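Local coordinates for protein NADH dehydrogenase, putative (Plasmodium falciparum, PDB 5JWC) that probably oxidises NADH and passes the electrons through its bound FAD to ubiquinone, as a type II NADH dehydrogenase of the malaria parasite that binds the quinolone inhibitor RYL-552, at residues A208-I211 and N212-K216; R165-F168 and L169-E173; G399-T402 and P403-H407; E353-N356 and E357-I361; F41-L44 and L45-F49. All blocks are in the same frame, centred on the assembly; numbering follows the deposited sequence.

Contact 1: residues A208-I211 and N212-K216. With 4W0 (5-fluoro-3-methyl-2-{4-[4-(trifluoromethoxy)benzyl]phenyl}quinolin-4(1H)-one), chain M.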
# COMPACT_ATOMS: atom_id res chain seq x y z
N ALA A 208 12.22 14.01 -10.49
CA ALA A 208 13.05 15.20 -10.34
C ALA A 208 12.55 16.06 -9.19
O ALA A 208 13.35 16.56 -8.39
CB ALA A 208 13.10 16.02 -11.65
N ASP A 209 11.23 16.23 -9.09
CA ASP A 209 10.64 16.99 -7.99
C ASP A 209 10.91 16.31 -6.64
O ASP A 209 11.33 16.96 -5.68
CB ASP A 209 9.13 17.15 -8.16
CG ASP A 209 8.75 18.08 -9.32
OD1 ASP A 209 9.62 18.77 -9.90
OD2 ASP A 209 7.54 18.11 -9.63
N PHE A 210 10.63 15.02 -6.57
CA PHE A 210 10.86 14.23 -5.36
C PHE A 210 12.34 14.38 -4.89
O PHE A 210 12.61 14.72 -3.73
CB PHE A 210 10.51 12.76 -5.64
CG PHE A 210 10.44 11.89 -4.41
CD1 PHE A 210 10.21 12.44 -3.16
CD2 PHE A 210 10.59 10.52 -4.51
CE1 PHE A 210 10.15 11.63 -2.02
CE2 PHE A 210 10.53 9.71 -3.38
CZ PHE A 210 10.31 10.28 -2.13
N ILE A 211 13.26 14.16 -5.81
CA ILE A 211 14.70 14.29 -5.56
C ILE A 211 15.10 15.69 -5.07
O ILE A 211 15.84 15.83 -4.08
CB ILE A 211 15.49 13.90 -6.83
CG1 ILE A 211 15.33 12.40 -7.08
CG2 ILE A 211 16.98 14.24 -6.71
CD1 ILE A 211 15.71 11.93 -8.48
N ASN A 212 14.57 16.71 -5.72
CA ASN A 212 14.86 18.09 -5.36
C ASN A 212 14.20 18.57 -4.08
O ASN A 212 14.59 19.59 -3.54
CB ASN A 212 14.47 19.03 -6.49
CG ASN A 212 15.52 19.10 -7.57
OD1 ASN A 212 16.71 19.01 -7.27
ND2 ASN A 212 15.10 19.23 -8.81
N LYS A 213 13.17 17.86 -3.61
CA LYS A 213 12.50 18.32 -2.41
C LYS A 213 12.72 17.38 -1.21
O LYS A 213 13.65 17.58 -0.44
CB LYS A 213 11.00 18.49 -2.65
CG LYS A 213 10.31 19.26 -1.53
CD LYS A 213 8.83 19.41 -1.78
CE LYS A 213 8.20 20.43 -0.84
NZ LYS A 213 6.75 20.61 -1.12
N GLU A 214 11.88 16.36 -1.07
CA GLU A 214 11.93 15.50 0.11
C GLU A 214 13.24 14.73 0.21
O GLU A 214 13.79 14.58 1.29
CB GLU A 214 10.74 14.53 0.13
CG GLU A 214 9.38 15.22 0.36
CD GLU A 214 8.71 15.69 -0.93
OE1 GLU A 214 9.34 15.61 -2.01
OE2 GLU A 214 7.54 16.12 -0.84
N VAL A 215 13.75 14.24 -0.92
CA VAL A 215 14.97 13.45 -0.91
C VAL A 215 16.16 14.33 -0.52
O VAL A 215 16.99 13.94 0.30
CB VAL A 215 15.22 12.77 -2.27
CG1 VAL A 215 16.59 12.10 -2.29
CG2 VAL A 215 14.12 11.75 -2.56
N LYS A 216 16.22 15.53 -1.09
CA LYS A 216 17.29 16.47 -0.78
C LYS A 216 17.31 16.76 0.73
O LYS A 216 18.36 16.86 1.34
CB LYS A 216 17.13 17.76 -1.59
CG LYS A 216 18.33 18.72 -1.48
CD LYS A 216 18.07 20.04 -2.20
CE LYS A 216 19.38 20.75 -2.56
NZ LYS A 216 19.15 22.11 -3.11
C1 4W0 M . 1.40 16.85 -10.74
C2 4W0 M . 2.56 17.09 -9.99
C3 4W0 M . 2.70 18.29 -9.27
C4 4W0 M . 1.69 19.27 -9.29
C5 4W0 M . 0.52 19.03 -10.04
C6 4W0 M . 0.37 17.83 -10.75
O1 4W0 M . 13.73 23.00 -6.74
C7 4W0 M . 1.85 20.55 -8.51
C8 4W0 M . 3.06 20.79 -7.75
C9 4W0 M . 4.12 19.75 -7.74
C10 4W0 M . 5.45 19.88 -7.02
C11 4W0 M . 6.34 20.89 -7.38
C12 4W0 M . 7.58 21.00 -6.76
C13 4W0 M . 7.91 20.06 -5.81
C14 4W0 M . 7.05 19.05 -5.47
C15 4W0 M . 5.82 18.94 -6.08
O2 4W0 M . 0.97 21.39 -8.52
N 4W0 M . 3.94 18.53 -8.49
C16 4W0 M . 9.20 20.03 -5.05
C17 4W0 M . 10.39 20.81 -5.55
C18 4W0 M . 10.87 20.64 -6.84
C19 4W0 M . 11.98 21.37 -7.24
C20 4W0 M . 12.61 22.25 -6.34
C21 4W0 M . 12.12 22.41 -5.05
C22 4W0 M . 11.01 21.68 -4.65
C23 4W0 M . 3.20 22.08 -6.98
F1 4W0 M . -0.44 19.94 -10.06
C24 4W0 M . 13.45 24.22 -7.39
F2 4W0 M . 12.83 23.95 -8.54
F3 4W0 M . 14.60 24.87 -7.64
F4 4W0 M . 12.65 24.96 -6.59
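Phe210 and Val215 meet five residues apart on helix 198-218, where a pi-type turn widens the spiral. Val215 CG2 stands over the centre of the Phe210 ring, a CH-pi contact of 3.9 Å to the centroid and 5° off the ring normal. The wide turn shows in the backbone: Phe210 O takes Val215 N at 3.1 Å in a nearly straight bond and Lys213 N from the opposite face of its carbonyl plane. Glu214 approaches the same ring at its edge, OE1 lying 3.5 Å from Phe210 CD1 with the carboxylate turned steeply to the ring; Arg517 forms a salt bridge with OE1. Lys213 runs outward along the bound inhibitor: its CB is 3.4 Å from both Asp209 O and inhibitor atom C16, its CG passes C16 and C22 more loosely, and its CD closes to 3.3 Å from C16. Asp209, held by Tyr463 OH and Asn466 N, sets its carboxylate beside the inhibitor's middle phenyl, while Asn212 CB packs on C19 of the outer ring. Asp209, Asn212 and Lys213, in and just before the wide turn, line a quinolone-binding pocket on the helix that begins within a GxGxxG sequence, consistent with a second Rossmann-type dinucleotide fold.

Contact 2: residues R165-F168 and L169-E173. With 4W0 (5-fluoro-3-methyl-2-{4-[4-(trifluoromethoxy)benzyl]phenyl}quinolin-4(1H)-one), chain L.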
# COMPACT_ATOMS: atom_id res chain seq x y z
N ARG A 165 8.63 2.99 -7.26
CA ARG A 165 8.78 3.81 -6.07
C ARG A 165 9.59 3.09 -4.99
O ARG A 165 10.52 3.65 -4.42
CB ARG A 165 7.41 4.20 -5.51
CG ARG A 165 7.48 5.07 -4.27
CD ARG A 165 6.09 5.41 -3.73
NE ARG A 165 6.19 6.04 -2.41
CZ ARG A 165 6.23 5.37 -1.27
NH1 ARG A 165 6.19 4.04 -1.26
NH2 ARG A 165 6.33 6.04 -0.11
N LYS A 166 9.22 1.83 -4.72
CA LYS A 166 9.92 1.08 -3.68
C LYS A 166 11.41 0.86 -4.02
O LYS A 166 12.28 0.98 -3.14
CB LYS A 166 9.23 -0.26 -3.42
CG LYS A 166 10.02 -1.17 -2.45
CD LYS A 166 9.21 -2.37 -1.99
CE LYS A 166 10.03 -3.27 -1.03
NZ LYS A 166 10.99 -2.53 -0.17
N LYS A 167 11.71 0.56 -5.29
CA LYS A 167 13.09 0.33 -5.70
C LYS A 167 13.92 1.59 -5.49
O LYS A 167 15.01 1.53 -4.94
CB LYS A 167 13.18 -0.13 -7.16
CG LYS A 167 14.64 -0.25 -7.68
CD LYS A 167 15.38 -1.40 -6.99
CE LYS A 167 16.73 -1.66 -7.66
NZ LYS A 167 17.44 -2.79 -7.01
N PHE A 168 13.39 2.73 -5.91
CA PHE A 168 14.09 3.98 -5.72
C PHE A 168 14.35 4.25 -4.22
O PHE A 168 15.44 4.66 -3.83
CB PHE A 168 13.31 5.14 -6.33
CG PHE A 168 13.99 6.46 -6.17
CD1 PHE A 168 15.18 6.72 -6.84
CD2 PHE A 168 13.45 7.44 -5.34
CE1 PHE A 168 15.83 7.94 -6.69
CE2 PHE A 168 14.10 8.66 -5.19
CZ PHE A 168 15.28 8.91 -5.86
N LEU A 169 13.35 4.00 -3.38
CA LEU A 169 13.51 4.20 -1.95
C LEU A 169 14.55 3.22 -1.38
O LEU A 169 15.33 3.61 -0.52
CB LEU A 169 12.16 4.06 -1.22
CG LEU A 169 11.16 5.14 -1.64
CD1 LEU A 169 9.79 4.98 -0.97
CD2 LEU A 169 11.73 6.55 -1.37
N ASP A 170 14.56 1.98 -1.86
CA ASP A 170 15.52 0.99 -1.39
C ASP A 170 16.96 1.43 -1.71
O ASP A 170 17.88 1.20 -0.93
CB ASP A 170 15.29 -0.39 -2.05
CG ASP A 170 14.09 -1.13 -1.49
OD1 ASP A 170 13.60 -2.03 -2.20
OD2 ASP A 170 13.63 -0.80 -0.38
N ILE A 171 17.14 2.02 -2.89
CA ILE A 171 18.47 2.41 -3.34
C ILE A 171 18.99 3.55 -2.49
O ILE A 171 20.17 3.57 -2.14
CB ILE A 171 18.50 2.85 -4.84
CG1 ILE A 171 18.24 1.65 -5.76
CG2 ILE A 171 19.86 3.47 -5.20
CD1 ILE A 171 17.85 2.05 -7.19
N LEU A 172 18.12 4.48 -2.13
CA LEU A 172 18.52 5.60 -1.27
C LEU A 172 19.05 5.10 0.07
O LEU A 172 20.06 5.60 0.57
CB LEU A 172 17.35 6.55 -1.02
CG LEU A 172 16.73 7.30 -2.20
CD1 LEU A 172 15.53 8.11 -1.67
CD2 LEU A 172 17.79 8.20 -2.84
N GLU A 173 18.36 4.12 0.67
CA GLU A 173 18.81 3.58 1.95
C GLU A 173 20.13 2.82 1.79
O GLU A 173 21.05 2.98 2.60
CB GLU A 173 17.75 2.68 2.59
CG GLU A 173 16.60 3.47 3.25
CD GLU A 173 17.05 4.40 4.39
OE1 GLU A 173 16.31 5.37 4.70
OE2 GLU A 173 18.13 4.19 4.98
C1 4W0 L . 2.47 6.15 -3.49
C2 4W0 L . 2.73 5.00 -2.75
C3 4W0 L . 2.42 5.00 -1.37
C4 4W0 L . 1.84 6.11 -0.73
C5 4W0 L . 1.58 7.25 -1.49
C6 4W0 L . 1.88 7.28 -2.86
O1 4W0 L . 7.40 -4.39 4.63
C7 4W0 L . 1.50 6.08 0.74
C8 4W0 L . 1.78 4.88 1.50
C9 4W0 L . 2.40 3.73 0.79
C10 4W0 L . 2.67 2.41 1.42
C11 4W0 L . 1.53 1.78 1.89
C12 4W0 L . 1.61 0.54 2.47
C13 4W0 L . 2.84 -0.07 2.53
C14 4W0 L . 3.99 0.52 2.02
C15 4W0 L . 3.90 1.78 1.45
O2 4W0 L . 1.01 7.04 1.30
N 4W0 L . 2.69 3.78 -0.61
C16 4W0 L . 2.79 -1.43 3.15
C17 4W0 L . 4.03 -2.16 3.55
C18 4W0 L . 4.90 -1.64 4.50
C19 4W0 L . 6.01 -2.38 4.87
C20 4W0 L . 6.26 -3.62 4.28
C21 4W0 L . 5.37 -4.12 3.33
C22 4W0 L . 4.26 -3.39 2.96
C23 4W0 L . 1.43 4.86 2.97
F1 4W0 L . 1.04 8.31 -0.91
C24 4W0 L . 8.70 -3.92 4.28
F2 4W0 L . 8.64 -3.29 3.10
F3 4W0 L . 9.60 -4.92 4.24
F4 4W0 L . 9.12 -3.07 5.24
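Arg165 to Leu169, Lys166 to Asp170, Lys167 to Ile171 and Phe168 to Leu172 are successive i to i+4 pairs of regular alpha-helix, each joined by a backbone N-H...O bond such as Leu169 N to Arg165 O at 3.0 Å. The first pair builds a sandwich. Leu169 CD1 sits over the centre of the Arg165 guanidinium, 3.6 Å from CZ, while the quinolone of the bound inhibitor lies against the opposite face, its C2 offset toward the rim. With CG anti to the backbone N (chi1 -180°) and the chain extended as far as NE, Arg165 lays its CD 3.5 Å from inhibitor C2. Its NH2 is gripped by the carbonyls of Pro518 and Ile520, which should fix the rotation of the flat group between methyl and quinolone. One residue on, Lys166 bends at its last torsion and brings NZ to both carboxylate oxygens of Asp170, a salt bridge whose two bonds are weak, 3.2 Å to OD2 and 3.3 Å to OD1. Lys167 uses its aliphatic part instead: CE rests 3.9 Å from Ile171 CD1. Phe168 offers one ring face to Leu172: Leu172 CG lies over that face, offset toward the rim, and Leu172 CD1 is 3.8 Å from Phe168 CE2. Helix 158-174 meets the inhibitor through Arg165, near its middle, and packs Phe168, Leu169 and Leu172 against helix 198-218; Lys167, Phe168 and Ile171 touch Leu292 of strand 292-295, and Glu173 makes a salt bridge to Arg87 of the second subunit.

Contact 3: residues G399-T402 and P403-H407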
# COMPACT_ATOMS: atom_id res chain seq x y z
N GLY A 399 -12.25 19.76 -58.23
CA GLY A 399 -13.25 20.28 -59.15
C GLY A 399 -14.20 19.18 -59.59
O GLY A 399 -14.29 18.12 -58.95
N GLU A 400 -14.90 19.42 -60.69
CA GLU A 400 -15.86 18.45 -61.18
C GLU A 400 -15.14 17.17 -61.63
O GLU A 400 -14.15 17.23 -62.34
CB GLU A 400 -16.68 19.04 -62.33
CG GLU A 400 -17.75 18.10 -62.88
CD GLU A 400 -18.60 18.75 -63.97
OE1 GLU A 400 -18.47 19.98 -64.18
OE2 GLU A 400 -19.40 18.03 -64.60
N MET A 401 -15.65 16.03 -61.20
CA MET A 401 -15.00 14.76 -61.48
C MET A 401 -15.91 13.86 -62.30
O MET A 401 -17.14 13.94 -62.18
CB MET A 401 -14.64 14.04 -60.18
CG MET A 401 -13.39 14.53 -59.48
SD MET A 401 -13.35 13.90 -57.78
CE MET A 401 -14.50 15.03 -56.99
N THR A 402 -15.32 13.00 -63.13
CA THR A 402 -16.07 11.91 -63.74
C THR A 402 -16.36 10.88 -62.64
O THR A 402 -15.71 10.91 -61.59
CB THR A 402 -15.30 11.24 -64.88
OG1 THR A 402 -14.16 10.57 -64.34
CG2 THR A 402 -14.86 12.27 -65.91
N PRO A 403 -17.35 10.00 -62.86
CA PRO A 403 -17.60 8.94 -61.88
C PRO A 403 -16.36 8.14 -61.48
O PRO A 403 -16.15 7.93 -60.28
CB PRO A 403 -18.63 8.06 -62.58
CG PRO A 403 -19.45 9.04 -63.36
CD PRO A 403 -18.45 10.10 -63.84
N GLN A 404 -15.53 7.73 -62.44
CA GLN A 404 -14.31 7.00 -62.11
C GLN A 404 -13.34 7.83 -61.24
O GLN A 404 -12.69 7.31 -60.33
CB GLN A 404 -13.60 6.56 -63.39
CG GLN A 404 -12.32 5.78 -63.15
CD GLN A 404 -12.57 4.47 -62.43
OE1 GLN A 404 -13.40 3.66 -62.86
NE2 GLN A 404 -11.86 4.24 -61.32
N GLN A 405 -13.25 9.12 -61.54
CA GLN A 405 -12.38 10.02 -60.79
C GLN A 405 -12.91 10.18 -59.37
O GLN A 405 -12.15 10.26 -58.41
CB GLN A 405 -12.28 11.39 -61.48
CG GLN A 405 -11.52 11.36 -62.80
CD GLN A 405 -11.60 12.68 -63.55
OE1 GLN A 405 -12.43 13.55 -63.24
NE2 GLN A 405 -10.73 12.84 -64.53
N PHE A 406 -14.24 10.23 -59.25
CA PHE A 406 -14.90 10.34 -57.96
C PHE A 406 -14.62 9.09 -57.13
O PHE A 406 -14.29 9.17 -55.95
CB PHE A 406 -16.40 10.54 -58.14
CG PHE A 406 -17.10 10.89 -56.87
CD1 PHE A 406 -16.82 12.09 -56.22
CD2 PHE A 406 -18.03 10.03 -56.30
CE1 PHE A 406 -17.46 12.42 -55.04
CE2 PHE A 406 -18.67 10.36 -55.13
CZ PHE A 406 -18.39 11.56 -54.50
N HIS A 407 -14.74 7.94 -57.79
CA HIS A 407 -14.38 6.66 -57.20
C HIS A 407 -12.96 6.71 -56.63
O HIS A 407 -12.72 6.32 -55.48
CB HIS A 407 -14.53 5.56 -58.25
CG HIS A 407 -13.96 4.23 -57.83
ND1 HIS A 407 -14.72 3.26 -57.21
CD2 HIS A 407 -12.71 3.72 -57.93
CE1 HIS A 407 -13.97 2.21 -56.97
NE2 HIS A 407 -12.74 2.46 -57.39
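Thr402 and Gln405 hold each other in a capping box at the start of helix 403-416. The polar part consists of two reciprocal bonds and one backbone bond. Thr402 OG1, placed between its backbone N and carbonyl carbon (chi1 67°), accepts from Gln405 N at 3.3 Å and so occupies an amide of the helix's first turn. In return Gln405 OE1 takes Thr402 N at 2.9 Å; this bond is fairly straight at the hydrogen, but the donor stands above the plane of the side-chain amide. The first full turn is closed by Phe406 N to Thr402 O at 2.8 Å. Apolar contacts come from Met401, just outside the box. Its CB lies 3.8 Å from Gln405 CB, so the aliphatic base of the glutamine packs on the methionine while the extended glutamine chain carries its amide on to Thr402. The thioether then runs on past the helix backbone, and a bend at its last torsion puts CE at the edge of the Phe406 ring, 3.8 Å from CD1 and near the ring plane. The start of the helix lies in the helical insertion of this enzyme: Met401 shares backbone hydrogen bonds with Leu367, and Phe406 reaches across to helix 355-361.

Contact 4: residues E353-N356 and E357-I361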
# COMPACT_ATOMS: atom_id res chain seq x y z
N GLU A 353 -16.51 1.37 -52.31
CA GLU A 353 -17.37 0.24 -52.64
C GLU A 353 -18.82 0.64 -52.68
O GLU A 353 -19.69 -0.20 -52.92
CB GLU A 353 -17.19 -0.90 -51.63
CG GLU A 353 -15.84 -1.57 -51.71
CD GLU A 353 -15.70 -2.71 -50.72
OE1 GLU A 353 -16.53 -2.80 -49.78
OE2 GLU A 353 -14.77 -3.52 -50.88
N HIS A 354 -19.10 1.93 -52.48
CA HIS A 354 -20.47 2.43 -52.55
C HIS A 354 -20.55 3.71 -53.39
O HIS A 354 -21.39 4.58 -53.14
CB HIS A 354 -21.03 2.67 -51.14
CG HIS A 354 -21.09 1.43 -50.31
ND1 HIS A 354 -19.98 0.87 -49.70
CD2 HIS A 354 -22.13 0.59 -50.03
CE1 HIS A 354 -20.33 -0.23 -49.07
NE2 HIS A 354 -21.62 -0.43 -49.25
N THR A 355 -19.67 3.81 -54.38
CA THR A 355 -19.55 5.01 -55.20
C THR A 355 -20.88 5.46 -55.81
O THR A 355 -21.31 6.60 -55.61
CB THR A 355 -18.52 4.79 -56.32
OG1 THR A 355 -17.33 4.20 -55.77
CG2 THR A 355 -18.17 6.11 -57.01
N ASN A 356 -21.56 4.56 -56.52
CA ASN A 356 -22.83 4.92 -57.16
C ASN A 356 -23.90 5.38 -56.20
O ASN A 356 -24.64 6.32 -56.50
CB ASN A 356 -23.35 3.75 -57.98
CG ASN A 356 -22.39 3.35 -59.08
OD1 ASN A 356 -21.79 4.22 -59.73
ND2 ASN A 356 -22.25 2.05 -59.31
N GLU A 357 -23.98 4.73 -55.04
CA GLU A 357 -24.95 5.15 -54.04
C GLU A 357 -24.68 6.57 -53.57
O GLU A 357 -25.60 7.37 -53.39
CB GLU A 357 -24.92 4.20 -52.85
CG GLU A 357 -25.39 2.81 -53.19
CD GLU A 357 -25.13 1.82 -52.08
OE1 GLU A 357 -25.59 2.07 -50.95
OE2 GLU A 357 -24.46 0.80 -52.35
N ILE A 358 -23.40 6.88 -53.35
CA ILE A 358 -23.02 8.20 -52.89
C ILE A 358 -23.30 9.25 -53.97
O ILE A 358 -23.79 10.34 -53.68
CB ILE A 358 -21.55 8.23 -52.45
CG1 ILE A 358 -21.40 7.41 -51.17
CG2 ILE A 358 -21.10 9.66 -52.18
CD1 ILE A 358 -20.00 7.09 -50.81
N ILE A 359 -22.98 8.92 -55.21
CA ILE A 359 -23.27 9.83 -56.33
C ILE A 359 -24.75 10.23 -56.36
O ILE A 359 -25.07 11.41 -56.44
CB ILE A 359 -22.86 9.20 -57.67
CG1 ILE A 359 -21.34 9.19 -57.79
CG2 ILE A 359 -23.46 9.98 -58.84
CD1 ILE A 359 -20.79 8.23 -58.81
N LYS A 360 -25.64 9.25 -56.26
CA LYS A 360 -27.08 9.52 -56.21
C LYS A 360 -27.45 10.44 -55.06
O LYS A 360 -28.25 11.35 -55.22
CB LYS A 360 -27.87 8.21 -56.12
CG LYS A 360 -27.61 7.26 -57.28
CD LYS A 360 -28.57 6.07 -57.27
CE LYS A 360 -28.01 4.92 -58.12
NZ LYS A 360 -28.87 3.71 -58.05
N ILE A 361 -26.87 10.20 -53.89
CA ILE A 361 -27.11 11.02 -52.70
C ILE A 361 -26.74 12.50 -52.92
O ILE A 361 -27.42 13.41 -52.44
CB ILE A 361 -26.33 10.47 -51.48
CG1 ILE A 361 -26.90 9.11 -51.07
CG2 ILE A 361 -26.38 11.43 -50.31
CD1 ILE A 361 -26.11 8.44 -49.97
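His354 and Glu357 lie side by side at the start of helix 355-361, a short helix of the helical insertion characteristic of this enzyme, with His354 at the N-cap position. Both side chains place CG anti to the carbonyl carbon (chi1 -61° for the histidine, -66° for the glutamate), and the two point the same way. The glutamate is extended beyond CG, and its carboxylate arrives at the edge of the imidazole, turned steeply against the ring plane. OE2 comes 3.3 Å from His354 CD2, a carbon, whereas it stays 4.4 Å from His354 NE2; the approach is therefore to the C-H edge of the ring. The other ring nitrogen, ND1, is hydrogen-bonded to Leu350 O, which ties the imidazole to the chain just before the helix. Thr355 and Ile359 are a second pair lying side by side. The threonine directs its methyl along the helix toward Ile359, while OG1 turns back to bond His352 O. Ile359, with CG1 beside its own backbone N, brings CD1 to 3.8 Å from Thr355 CG2. Ile358 has the same rotamer and lays CG1 3.4 Å from His354 O. The backbone of the first turn is regular: Ile358 N bonds His354 O at 3.1 Å and Ile359 N bonds Thr355 O at 2.9 Å. The isoleucine flank faces helix 403-416. On the exposed side, Lys360 passes its CG 3.2 Å from Asn356 O, the carbonyl that accepts Lys360 N at 3.1 Å.

Contact 5: residues F41-L44 and L45-F49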
# COMPACT_ATOMS: atom_id res chain seq x y z
N PHE A 41 -14.69 -0.79 -17.91
CA PHE A 41 -15.30 -0.11 -16.77
C PHE A 41 -16.27 0.98 -17.20
O PHE A 41 -17.37 1.10 -16.64
CB PHE A 41 -14.21 0.46 -15.83
CG PHE A 41 -14.73 1.07 -14.54
CD1 PHE A 41 -15.53 0.34 -13.69
CD2 PHE A 41 -14.42 2.37 -14.20
CE1 PHE A 41 -16.01 0.90 -12.49
CE2 PHE A 41 -14.89 2.94 -13.00
CZ PHE A 41 -15.68 2.20 -12.15
N ASN A 42 -15.90 1.81 -18.17
CA ASN A 42 -16.85 2.84 -18.56
C ASN A 42 -18.07 2.25 -19.27
O ASN A 42 -19.16 2.80 -19.20
CB ASN A 42 -16.20 3.93 -19.40
CG ASN A 42 -15.35 4.86 -18.56
OD1 ASN A 42 -15.87 5.73 -17.88
ND2 ASN A 42 -14.06 4.64 -18.56
N PHE A 43 -17.91 1.11 -19.92
CA PHE A 43 -19.08 0.45 -20.49
C PHE A 43 -20.03 0.04 -19.35
O PHE A 43 -21.25 0.25 -19.41
CB PHE A 43 -18.65 -0.77 -21.31
CG PHE A 43 -19.79 -1.42 -22.08
CD1 PHE A 43 -19.98 -1.14 -23.43
CD2 PHE A 43 -20.64 -2.33 -21.46
CE1 PHE A 43 -21.02 -1.76 -24.17
CE2 PHE A 43 -21.68 -2.95 -22.17
CZ PHE A 43 -21.87 -2.66 -23.52
N LEU A 44 -19.44 -0.57 -18.32
CA LEU A 44 -20.18 -0.98 -17.13
C LEU A 44 -20.89 0.21 -16.47
O LEU A 44 -22.04 0.09 -16.04
CB LEU A 44 -19.23 -1.64 -16.11
CG LEU A 44 -19.86 -2.26 -14.86
CD1 LEU A 44 -20.47 -3.63 -15.21
CD2 LEU A 44 -18.85 -2.39 -13.69
N LEU A 45 -20.22 1.35 -16.39
CA LEU A 45 -20.82 2.50 -15.75
C LEU A 45 -22.09 2.96 -16.46
O LEU A 45 -22.94 3.57 -15.83
CB LEU A 45 -19.84 3.69 -15.66
CG LEU A 45 -18.70 3.53 -14.65
CD1 LEU A 45 -17.79 4.78 -14.63
CD2 LEU A 45 -19.14 3.10 -13.24
N ASN A 46 -22.21 2.68 -17.75
CA ASN A 46 -23.33 3.24 -18.53
C ASN A 46 -24.38 2.23 -19.05
O ASN A 46 -25.47 2.64 -19.44
CB ASN A 46 -22.79 4.04 -19.72
CG ASN A 46 -23.86 4.86 -20.42
OD1 ASN A 46 -24.53 5.68 -19.80
ND2 ASN A 46 -23.99 4.66 -21.74
N ILE A 47 -24.05 0.95 -19.05
CA ILE A 47 -24.95 -0.05 -19.60
C ILE A 47 -26.16 -0.23 -18.67
O ILE A 47 -26.02 -0.23 -17.45
CB ILE A 47 -24.22 -1.38 -19.84
CG1 ILE A 47 -25.10 -2.35 -20.65
CG2 ILE A 47 -23.72 -1.99 -18.51
CD1 ILE A 47 -25.47 -1.81 -22.04
N ASP A 48 -27.36 -0.32 -19.25
CA ASP A 48 -28.58 -0.45 -18.45
C ASP A 48 -28.72 -1.86 -17.87
O ASP A 48 -28.98 -2.82 -18.60
CB ASP A 48 -29.80 -0.11 -19.30
CG ASP A 48 -31.04 0.17 -18.46
OD1 ASP A 48 -31.22 -0.47 -17.40
OD2 ASP A 48 -31.85 1.04 -18.86
N PHE A 49 -28.56 -1.98 -16.56
CA PHE A 49 -28.66 -3.28 -15.89
C PHE A 49 -30.09 -3.82 -15.90
O PHE A 49 -30.30 -5.01 -15.71
CB PHE A 49 -28.15 -3.19 -14.45
CG PHE A 49 -26.66 -3.01 -14.33
CD1 PHE A 49 -25.81 -3.46 -15.32
CD2 PHE A 49 -26.12 -2.38 -13.22
CE1 PHE A 49 -24.43 -3.28 -15.21
CE2 PHE A 49 -24.74 -2.20 -13.11
CZ PHE A 49 -23.90 -2.65 -14.10
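Phe41 with Leu45, Phe43 with Ile47 and Leu44 with Phe49 are local side-chain contacts at the buried end of helix 38-46, where it unwinds toward strand 53-57. In the first pair Leu45 CG stands over the centre of the Phe41 ring in a CH-pi contact, 4.2 Å from the centroid and 12° off the normal. The leucine spreads its two methyls across that face, CD1 toward CE2 and CD2 3.7 Å from CZ. Phe63 stacks on the Phe41 ring, and Phe89 meets it edge-to-face. Phe43 CE2 lies 3.8 Å from Ile47 CG1 in an oblique approach. This helix joins strands 30-34 and 53-57 in the beta-alpha-beta unit of a Rossmann-type fold, whose glycine-rich turn at the helix start fits the FAD-binding pattern. Phe43 packs on strand 30-34, Ile47 on both strands, and Leu44 and Phe49 meet over strand 53-57. Leu44, with CG anti to its backbone N (chi1 -174°), brings CD1 to the edge of the Phe49 ring, 3.7 Å from CZ and near the ring plane. The backbone loosens here: Phe43 O receives Ile47 N at 2.9 Å and also Asn46 N at 3.1 Å, the latter from above the carbonyl plane, and the bond from Asn46 N to Asn42 O is weak. Lys92 NZ takes up the carbonyls of Leu44 and Ile47 and makes a cation-pi contact with Phe49.

Overall arrangement
Contacts 1, 2 and 5 are buried, contact 3 is partly so and contact 4 lies at the surface. Contacts 1 and 2 sit on neighbouring helices that pack together, Ile211 CG1 reaching Phe168 CZ at 3.7 Å, yet each serves a different bound quinolone: a lysine chain along the benzyl linker in one, a guanidinium face in the other. Contacts 3 and 4 start two helices of the insertion, joined by Phe406 and a probable hydrogen bond between His407 and Thr355; contact 3 is a capping box, contact 4 a mix of a carboxylate at an imidazole edge and apolar packing. Their centres lie about 63 to 65 Å from contacts 1 and 2. Contact 5, mostly aromatic and aliphatic, belongs to another helix of the oxidoreductase region.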